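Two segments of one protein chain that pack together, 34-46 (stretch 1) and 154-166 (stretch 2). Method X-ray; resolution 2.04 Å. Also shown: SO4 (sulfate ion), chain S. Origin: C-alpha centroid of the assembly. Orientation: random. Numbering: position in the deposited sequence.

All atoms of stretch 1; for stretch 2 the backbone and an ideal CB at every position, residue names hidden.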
ATOM      1  N   ARG E  34      -3.782  -2.340  26.026  1.00 60.89           N
ATOM      2  CA  ARG E  34      -3.102  -3.594  25.703  1.00 58.59           C
ATOM      3  C   ARG E  34      -3.959  -4.451  24.769  1.00 64.15           C
ATOM      4  O   ARG E  34      -4.401  -5.550  25.109  1.00 67.71           O
ATOM      5  CB  ARG E  34      -2.728  -4.359  26.976  1.00 53.36           C
ATOM      6  CG  ARG E  34      -1.472  -3.842  27.662  1.00 65.25           C
ATOM      7  CD  ARG E  34      -1.194  -4.594  28.956  1.00 73.33           C
ATOM      8  NE  ARG E  34      -0.177  -5.630  28.784  1.00 77.81           N
ATOM      9  CZ  ARG E  34      -0.421  -6.934  28.851  1.00 77.37           C
ATOM     10  NH1 ARG E  34      -1.651  -7.371  29.086  1.00 71.87           N
ATOM     11  NH2 ARG E  34       0.566  -7.805  28.684  1.00 78.15           N
ATOM     12  N   LEU E  35      -4.189  -3.918  23.575  1.00 64.38           N
ATOM     13  CA  LEU E  35      -5.032  -4.560  22.579  1.00 60.70           C
ATOM     14  C   LEU E  35      -4.187  -5.266  21.527  1.00 56.77           C
ATOM     15  O   LEU E  35      -2.996  -4.995  21.361  1.00 55.26           O
ATOM     16  CB  LEU E  35      -5.950  -3.537  21.904  1.00 58.89           C
ATOM     17  CG  LEU E  35      -6.745  -2.599  22.811  1.00 61.05           C
ATOM     18  CD1 LEU E  35      -7.669  -1.718  21.983  1.00 55.55           C
ATOM     19  CD2 LEU E  35      -7.532  -3.389  23.844  1.00 57.83           C
ATOM     20  N   ALA E  36      -4.830  -6.184  20.811  1.00 67.17           N
ATOM     21  CA  ALA E  36      -4.214  -6.869  19.682  1.00 66.58           C
ATOM     22  C   ALA E  36      -4.503  -6.064  18.421  1.00 62.22           C
ATOM     23  O   ALA E  36      -5.655  -5.974  17.985  1.00 68.67           O
ATOM     24  CB  ALA E  36      -4.739  -8.297  19.559  1.00 70.20           C
ATOM     25  N   GLY E  37      -3.464  -5.475  17.841  1.00 52.85           N
ATOM     26  CA  GLY E  37      -3.642  -4.660  16.658  1.00 44.67           C
ATOM     27  C   GLY E  37      -2.923  -5.200  15.441  1.00 42.47           C
ATOM     28  O   GLY E  37      -1.998  -6.008  15.561  1.00 39.66           O
ATOM     29  N   LYS E  38      -3.349  -4.767  14.260  1.00 44.43           N
ATOM     30  CA  LYS E  38      -2.678  -5.096  13.013  1.00 41.73           C
ATOM     31  C   LYS E  38      -1.915  -3.876  12.518  1.00 47.35           C
ATOM     32  O   LYS E  38      -2.393  -2.742  12.638  1.00 51.07           O
ATOM     33  CB  LYS E  38      -3.676  -5.559  11.949  1.00 47.28           C
ATOM     34  CG  LYS E  38      -4.528  -6.740  12.378  1.00 68.78           C
ATOM     35  CD  LYS E  38      -5.084  -7.489  11.177  1.00 76.78           C
ATOM     36  CE  LYS E  38      -3.972  -8.059  10.310  1.00 75.20           C
ATOM     37  NZ  LYS E  38      -4.419  -8.300   8.907  1.00 75.86           N
ATOM     38  N   LEU E  39      -0.725  -4.110  11.976  1.00 43.80           N
ATOM     39  CA  LEU E  39       0.081  -3.033  11.420  1.00 39.88           C
ATOM     40  C   LEU E  39      -0.433  -2.687  10.029  1.00 36.82           C
ATOM     41  O   LEU E  39      -0.451  -3.544   9.138  1.00 41.14           O
ATOM     42  CB  LEU E  39       1.551  -3.440  11.366  1.00 39.31           C
ATOM     43  CG  LEU E  39       2.524  -2.391  10.829  1.00 36.97           C
ATOM     44  CD1 LEU E  39       2.580  -1.191  11.761  1.00 37.51           C
ATOM     45  CD2 LEU E  39       3.905  -2.997  10.640  1.00 35.23           C
ATOM     46  N   HIS E  40      -0.859  -1.440   9.838  1.00 31.41           N
ATOM     47  CA  HIS E  40      -1.289  -1.020   8.512  1.00 32.57           C
ATOM     48  C   HIS E  40      -0.160  -0.374   7.721  1.00 43.18           C
ATOM     49  O   HIS E  40      -0.006  -0.651   6.527  1.00 42.81           O
ATOM     50  CB  HIS E  40      -2.472  -0.055   8.607  1.00 40.77           C
ATOM     51  CG  HIS E  40      -3.116   0.228   7.287  1.00 57.12           C
ATOM     52  ND1 HIS E  40      -3.708  -0.755   6.524  1.00 61.14           N
ATOM     53  CD2 HIS E  40      -3.246   1.378   6.584  1.00 54.92           C
ATOM     54  CE1 HIS E  40      -4.183  -0.222   5.413  1.00 61.70           C
ATOM     55  NE2 HIS E  40      -3.917   1.072   5.425  1.00 63.30           N
ATOM     56  N   GLU E  41       0.635   0.480   8.362  1.00 31.51           N
ATOM     57  CA  GLU E  41       1.758   1.112   7.688  1.00 40.99           C
ATOM     58  C   GLU E  41       2.775   1.568   8.722  1.00 34.87           C
ATOM     59  O   GLU E  41       2.419   1.973   9.831  1.00 35.69           O
ATOM     60  CB  GLU E  41       1.308   2.297   6.826  1.00 46.95           C
ATOM     61  CG  GLU E  41       2.290   2.669   5.719  1.00 72.69           C
ATOM     62  CD  GLU E  41       2.994   1.460   5.117  1.00 88.70           C
ATOM     63  OE1 GLU E  41       2.456   0.874   4.154  1.00 86.35           O
ATOM     64  OE2 GLU E  41       4.094   1.106   5.597  1.00 88.61           O
ATOM     65  N   ALA E  42       4.050   1.488   8.339  1.00 34.46           N
ATOM     66  CA  ALA E  42       5.153   1.959   9.178  1.00 39.24           C
ATOM     67  C   ALA E  42       6.246   2.464   8.234  1.00 35.43           C
ATOM     68  O   ALA E  42       7.087   1.692   7.769  1.00 33.29           O
ATOM     69  CB  ALA E  42       5.666   0.869  10.106  1.00 32.78           C
ATOM     70  N   ARG E  43       6.213   3.765   7.956  1.00 40.06           N
ATOM     71  CA  ARG E  43       7.168   4.408   7.066  1.00 39.56           C
ATOM     72  C   ARG E  43       7.678   5.688   7.706  1.00 35.73           C
ATOM     73  O   ARG E  43       6.928   6.392   8.387  1.00 41.36           O
ATOM     74  CB  ARG E  43       6.540   4.736   5.708  1.00 35.98           C
ATOM     75  CG  ARG E  43       6.257   3.532   4.838  1.00 46.49           C
ATOM     76  CD  ARG E  43       5.839   3.958   3.441  1.00 41.79           C
ATOM     77  NE  ARG E  43       4.527   4.598   3.436  1.00 33.00           N
ATOM     78  CZ  ARG E  43       3.706   4.606   2.391  1.00 38.05           C
ATOM     79  NH1 ARG E  43       4.063   4.007   1.262  1.00 29.49           N
ATOM     80  NH2 ARG E  43       2.528   5.210   2.474  1.00 40.96           N
ATOM     81  N   LEU E  44       8.953   5.990   7.478  1.00 35.35           N
ATOM     82  CA  LEU E  44       9.516   7.237   7.966  1.00 42.40           C
ATOM     83  C   LEU E  44      10.732   7.604   7.130  1.00 41.30           C
ATOM     84  O   LEU E  44      11.458   6.732   6.645  1.00 33.80           O
ATOM     85  CB  LEU E  44       9.897   7.153   9.449  1.00 42.41           C
ATOM     86  CG  LEU E  44      11.050   6.227   9.835  1.00 34.75           C
ATOM     87  CD1 LEU E  44      11.810   6.792  11.023  1.00 31.91           C
ATOM     88  CD2 LEU E  44      10.532   4.831  10.142  1.00 29.87           C
ATOM     89  N   TYR E  45      10.932   8.906   6.961  1.00 33.66           N
ATOM     90  CA  TYR E  45      12.150   9.423   6.361  1.00 35.97           C
ATOM     91  C   TYR E  45      13.202   9.610   7.444  1.00 36.08           C
ATOM     92  O   TYR E  45      12.888  10.006   8.570  1.00 33.29           O
ATOM     93  CB  TYR E  45      11.891  10.749   5.645  1.00 31.25           C
ATOM     94  CG  TYR E  45      11.116  10.609   4.354  1.00 39.36           C
ATOM     95  CD1 TYR E  45      11.677   9.980   3.250  1.00 35.30           C
ATOM     96  CD2 TYR E  45       9.825  11.106   4.239  1.00 33.23           C
ATOM     97  CE1 TYR E  45      10.972   9.849   2.069  1.00 38.45           C
ATOM     98  CE2 TYR E  45       9.112  10.980   3.063  1.00 32.17           C
ATOM     99  CZ  TYR E  45       9.691  10.351   1.981  1.00 42.36           C
ATOM    100  OH  TYR E  45       8.984  10.223   0.808  1.00 44.52           O
ATOM    101  N   VAL E  46      14.447   9.299   7.102  1.00 38.82           N
ATOM    102  CA  VAL E  46      15.589   9.542   7.972  1.00 34.15           C
ATOM    103  C   VAL E  46      16.677  10.193   7.134  1.00 32.00           C
ATOM    104  O   VAL E  46      16.748   9.995   5.917  1.00 37.84           O
ATOM    105  CB  VAL E  46      16.101   8.248   8.642  1.00 36.95           C
ATOM    106  CG1 VAL E  46      15.188   7.852   9.793  1.00 26.41           C
ATOM    107  CG2 VAL E  46      16.197   7.122   7.624  1.00 25.28           C
ATOM    108  N   UNK E 154       4.389  20.203   3.842  1.00 44.54           N
ATOM    109  CA  UNK E 154       5.494  19.274   3.727  1.00 40.84           C
ATOM    110  C   UNK E 154       5.010  17.836   3.762  1.00 44.69           C
ATOM    111  O   UNK E 154       3.826  17.536   3.584  1.00 38.12           O
ATOM    112  CB  UNK E 154       6.511  19.517   4.844  1.00 40.84           C
ATOM    113  N   UNK E 155       5.953  16.930   3.995  1.00 40.69           N
ATOM    114  CA  UNK E 155       5.636  15.515   4.112  1.00 42.29           C
ATOM    115  C   UNK E 155       5.217  15.179   5.534  1.00 41.55           C
ATOM    116  O   UNK E 155       5.618  15.839   6.497  1.00 49.18           O
ATOM    117  CB  UNK E 155       6.833  14.658   3.693  1.00 42.29           C
ATOM    118  N   UNK E 156       4.392  14.144   5.661  1.00 42.13           N
ATOM    119  CA  UNK E 156       4.255  13.443   6.934  1.00 50.29           C
ATOM    120  C   UNK E 156       5.415  12.460   6.983  1.00 49.16           C
ATOM    121  O   UNK E 156       5.290  11.296   6.598  1.00 50.90           O
ATOM    122  CB  UNK E 156       2.901  12.743   7.072  1.00 50.29           C
ATOM    123  N   UNK E 157       6.577  12.940   7.429  1.00 37.49           N
ATOM    124  CA  UNK E 157       7.793  12.148   7.298  1.00 36.91           C
ATOM    125  C   UNK E 157       7.872  10.993   8.289  1.00 35.82           C
ATOM    126  O   UNK E 157       8.865  10.260   8.272  1.00 41.77           O
ATOM    127  CB  UNK E 157       9.015  13.052   7.474  1.00 36.91           C
ATOM    128  N   UNK E 158       6.868  10.816   9.144  1.00 37.14           N
ATOM    129  CA  UNK E 158       6.688   9.594   9.920  1.00 38.08           C
ATOM    130  C   UNK E 158       5.219   9.214   9.831  1.00 44.67           C
ATOM    131  O   UNK E 158       4.352   9.965  10.295  1.00 46.99           O
ATOM    132  CB  UNK E 158       7.132   9.774  11.373  1.00 38.08           C
ATOM    133  N   UNK E 159       4.935   8.062   9.224  1.00 35.53           N
ATOM    134  CA  UNK E 159       3.568   7.568   9.063  1.00 40.13           C
ATOM    135  C   UNK E 159       3.501   6.157   9.634  1.00 37.60           C
ATOM    136  O   UNK E 159       3.964   5.201   9.005  1.00 42.77           O
ATOM    137  CB  UNK E 159       3.136   7.589   7.596  1.00 40.13           C
ATOM    138  N   UNK E 160       2.925   6.029  10.826  1.00 36.91           N
ATOM    139  CA  UNK E 160       2.690   4.740  11.459  1.00 37.37           C
ATOM    140  C   UNK E 160       1.197   4.617  11.718  1.00 36.37           C
ATOM    141  O   UNK E 160       0.593   5.503  12.333  1.00 32.13           O
ATOM    142  CB  UNK E 160       3.494   4.593  12.752  1.00 37.37           C
ATOM    143  N   UNK E 161       0.602   3.531  11.230  1.00 35.89           N
ATOM    144  CA  UNK E 161      -0.844   3.358  11.270  1.00 37.15           C
ATOM    145  C   UNK E 161      -1.155   1.941  11.721  1.00 41.54           C
ATOM    146  O   UNK E 161      -0.689   0.974  11.106  1.00 38.64           O
ATOM    147  CB  UNK E 161      -1.475   3.649   9.907  1.00 37.15           C
ATOM    148  N   UNK E 162      -1.934   1.822  12.791  1.00 38.11           N
ATOM    149  CA  UNK E 162      -2.274   0.537  13.386  1.00 41.49           C
ATOM    150  C   UNK E 162      -3.784   0.358  13.332  1.00 43.09           C
ATOM    151  O   UNK E 162      -4.546   1.330  13.300  1.00 36.61           O
ATOM    152  CB  UNK E 162      -1.762   0.440  14.824  1.00 41.49           C
ATOM    153  N   UNK E 163      -4.213  -0.899  13.320  1.00 43.21           N
ATOM    154  CA  UNK E 163      -5.635  -1.226  13.239  1.00 41.96           C
ATOM    155  C   UNK E 163      -6.037  -1.996  14.493  1.00 36.77           C
ATOM    156  O   UNK E 163      -5.685  -3.175  14.639  1.00 44.37           O
ATOM    157  CB  UNK E 163      -5.944  -2.037  11.979  1.00 41.96           C
ATOM    158  N   UNK E 164      -6.760  -1.371  15.417  1.00 38.20           N
ATOM    159  CA  UNK E 164      -7.158  -2.057  16.652  1.00 42.13           C
ATOM    160  C   UNK E 164      -8.309  -3.014  16.394  1.00 48.14           C
ATOM    161  O   UNK E 164      -8.963  -2.937  15.343  1.00 53.23           O
ATOM    162  CB  UNK E 164      -7.553  -1.044  17.728  1.00 42.13           C
ATOM    163  N   UNK E 165      -8.594  -3.931  17.327  1.00 53.59           N
ATOM    164  CA  UNK E 165      -9.585  -4.979  17.022  1.00 43.68           C
ATOM    165  C   UNK E 165     -11.003  -4.457  16.860  1.00 49.97           C
ATOM    166  O   UNK E 165     -11.743  -4.960  16.007  1.00 54.70           O
ATOM    167  CB  UNK E 165      -9.573  -6.037  18.127  1.00 43.68           C
ATOM    168  N   UNK E 166     -11.406  -3.465  17.650  1.00 49.05           N
ATOM    169  CA  UNK E 166     -12.759  -2.919  17.607  1.00 54.56           C
ATOM    170  C   UNK E 166     -12.777  -1.504  17.038  1.00 69.20           C
ATOM    171  O   UNK E 166     -13.542  -0.648  17.490  1.00 74.97           O
ATOM    172  CB  UNK E 166     -13.375  -2.926  19.007  1.00 54.56           C
TER
HETATM  173  S   SO4 S 413      -5.052   2.912   1.999  1.00146.72           S
HETATM  174  O1  SO4 S 413      -3.712   3.487   2.074  1.00143.68           O
HETATM  175  O2  SO4 S 413      -5.990   3.924   1.521  1.00149.53           O
HETATM  176  O3  SO4 S 413      -5.464   2.459   3.325  1.00147.42           O
HETATM  177  O4  SO4 S 413      -5.046   1.778   1.080  1.00148.10           O

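Position 154 is beyond reach of stretch 1, but its phi of 81° favours a residue without a side chain; it is Gly 154. At 155 CA-to-CB points toward stretch 1, the ideal CB 4.4 Å from Tyr 45 CE2, so a long apolar or polar chain could run beside the ring. Arg 155 does so, and a water donates to Tyr 45 OH (2.7 Å) and accepts from Arg 155 NE (2.8 Å). Position 156 points sideways, little constrained; it is Arg 156.

At 157 the ideal CB is 3.9 Å from Tyr 45 CD2, which suits an apolar residue. Phe 157 places its CB at the tyrosine ring edge; its O accepts from Tyr 45 N at 2.8 Å.

From 158 the strands pair antiparallel and CB directions alternate. Position 158 shares a face with Leu 44, whose CB is 4.3 Å from the ideal CB; a branched aliphatic residue would fit. Val 158 brings CG2 to 3.7 Å from Leu 44 CB. Position 159 lies on the other face, Arg 43 O 4.1 Å from the ideal CB; a small residue or short hydroxyl donor suits. Thr 159 in the p rotamer adds a weak hydrogen bond from OG1 to Arg 43 O (3.3 Å).

Position 160 returns to the face of Ala 42, whose small side chain leaves room for a larger aliphatic one. Ile 160 lies loosely over it, its CG1 4.4 Å from Ala 42 CB.

Position 161 meets a beta bulge: its O accepts from both His 40 N (2.7 Å) and Glu 41 N (3.1 Å). The ideal CB is 4.0 Å from His 40 CB, so an acidic, polar or aliphatic chain could follow the imidazole. Glu 161 sets OE1 at the ring edge, 3.3 Å from His 40 CD2; His 40 NE2 instead donates to a sulfate oxygen.

At 162, on the face of Leu 39, the ideal CB is 3.9 Å from Lys 38 O; apolar side chains, beta-branched ones included, suit the strand, and Val 162 lies there. At 163 an extended aliphatic chain could cover Lys 38 and His 40. Ile 163 brings CB to 4.2 Å from Lys 38 CB and CD1 to 3.7 Å from His 40 ND1.

Position 164 points away, and its phi of -77° fits proline among many residues; Pro 164 only grazes Leu 35. At 165 (phi -67°, equally permissive) the ideal CB lies 3.9 Å from Ala 36 O, so a compact side chain suits; Pro 165 brings CD to 3.1 Å from Ala 36 O and 3.9 Å from Leu 35 CB. Position 166, beyond contact, is Ala 166.

Stretch 2 154-166: GRRFVTIEVIPPA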
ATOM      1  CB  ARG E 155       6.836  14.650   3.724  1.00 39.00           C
ATOM      2  CG  ARG E 155       7.434  14.960   2.366  1.00 37.29           C
ATOM      3  CD  ARG E 155       6.460  14.642   1.252  1.00 36.70           C
ATOM      4  NE  ARG E 155       7.147  14.404  -0.014  1.00 32.39           N
ATOM      5  CZ  ARG E 155       7.444  15.355  -0.893  1.00 35.85           C
ATOM      6  NH1 ARG E 155       7.118  16.615  -0.643  1.00 42.95           N
ATOM      7  NH2 ARG E 155       8.071  15.044  -2.020  1.00 37.30           N
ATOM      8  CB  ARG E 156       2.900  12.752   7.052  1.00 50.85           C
ATOM      9  CG  ARG E 156       2.322  12.222   5.743  1.00 45.73           C
ATOM     10  CD  ARG E 156       0.963  11.561   5.970  1.00 42.95           C
ATOM     11  NE  ARG E 156       0.180  11.459   4.741  1.00 44.86           N
ATOM     12  CZ  ARG E 156      -0.578  10.415   4.422  1.00 61.81           C
ATOM     13  NH1 ARG E 156      -0.660   9.375   5.242  1.00 77.03           N
ATOM     14  NH2 ARG E 156      -1.256  10.409   3.283  1.00 55.73           N
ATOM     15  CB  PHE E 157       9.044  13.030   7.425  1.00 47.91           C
ATOM     16  CG  PHE E 157       8.905  14.175   8.389  1.00 43.27           C
ATOM     17  CD1 PHE E 157       8.837  13.950   9.754  1.00 48.03           C
ATOM     18  CD2 PHE E 157       8.886  15.482   7.930  1.00 52.16           C
ATOM     19  CE1 PHE E 157       8.731  15.007  10.642  1.00 51.57           C
ATOM     20  CE2 PHE E 157       8.779  16.543   8.811  1.00 51.65           C
ATOM     21  CZ  PHE E 157       8.702  16.305  10.168  1.00 48.30           C
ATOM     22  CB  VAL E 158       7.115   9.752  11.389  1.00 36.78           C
ATOM     23  CG1 VAL E 158       6.700   8.524  12.189  1.00 37.48           C
ATOM     24  CG2 VAL E 158       8.616   9.971  11.495  1.00 34.24           C
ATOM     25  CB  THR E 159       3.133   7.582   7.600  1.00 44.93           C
ATOM     26  OG1 THR E 159       3.999   6.735   6.833  1.00 50.93           O
ATOM     27  CG2 THR E 159       3.185   8.986   7.044  1.00 40.36           C
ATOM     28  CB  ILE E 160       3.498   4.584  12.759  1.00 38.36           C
ATOM     29  CG1 ILE E 160       4.991   4.498  12.436  1.00 37.80           C
ATOM     30  CG2 ILE E 160       3.043   3.350  13.522  1.00 31.28           C
ATOM     31  CD1 ILE E 160       5.889   4.623  13.641  1.00 42.80           C
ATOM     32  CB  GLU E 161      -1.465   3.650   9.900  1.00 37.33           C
ATOM     33  CG  GLU E 161      -1.162   5.054   9.395  1.00 52.01           C
ATOM     34  CD  GLU E 161      -1.626   5.289   7.975  1.00 63.74           C
ATOM     35  OE1 GLU E 161      -2.377   4.447   7.443  1.00 66.73           O
ATOM     36  OE2 GLU E 161      -1.237   6.324   7.390  1.00 69.98           O
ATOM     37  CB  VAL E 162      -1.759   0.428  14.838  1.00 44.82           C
ATOM     38  CG1 VAL E 162      -0.247   0.583  14.874  1.00 44.70           C
ATOM     39  CG2 VAL E 162      -2.423   1.475  15.719  1.00 39.41           C
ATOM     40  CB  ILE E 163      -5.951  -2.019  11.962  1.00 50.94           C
ATOM     41  CG1 ILE E 163      -5.651  -1.165  10.728  1.00 50.15           C
ATOM     42  CG2 ILE E 163      -7.405  -2.469  11.959  1.00 54.00           C
ATOM     43  CD1 ILE E 163      -5.731  -1.921   9.422  1.00 54.82           C
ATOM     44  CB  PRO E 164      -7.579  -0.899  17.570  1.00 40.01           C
ATOM     45  CG  PRO E 164      -8.031   0.166  16.638  1.00 43.89           C
ATOM     46  CD  PRO E 164      -7.211   0.031  15.383  1.00 42.15           C
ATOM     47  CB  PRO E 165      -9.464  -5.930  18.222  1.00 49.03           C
ATOM     48  CG  PRO E 165      -8.962  -5.073  19.329  1.00 59.13           C
ATOM     49  CD  PRO E 165      -8.043  -4.074  18.687  1.00 60.18           C
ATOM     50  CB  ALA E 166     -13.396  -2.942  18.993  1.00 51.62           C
TER
HETATM   51  O   HOH W   1       6.953  11.616  -0.407  1.00 35.50           O
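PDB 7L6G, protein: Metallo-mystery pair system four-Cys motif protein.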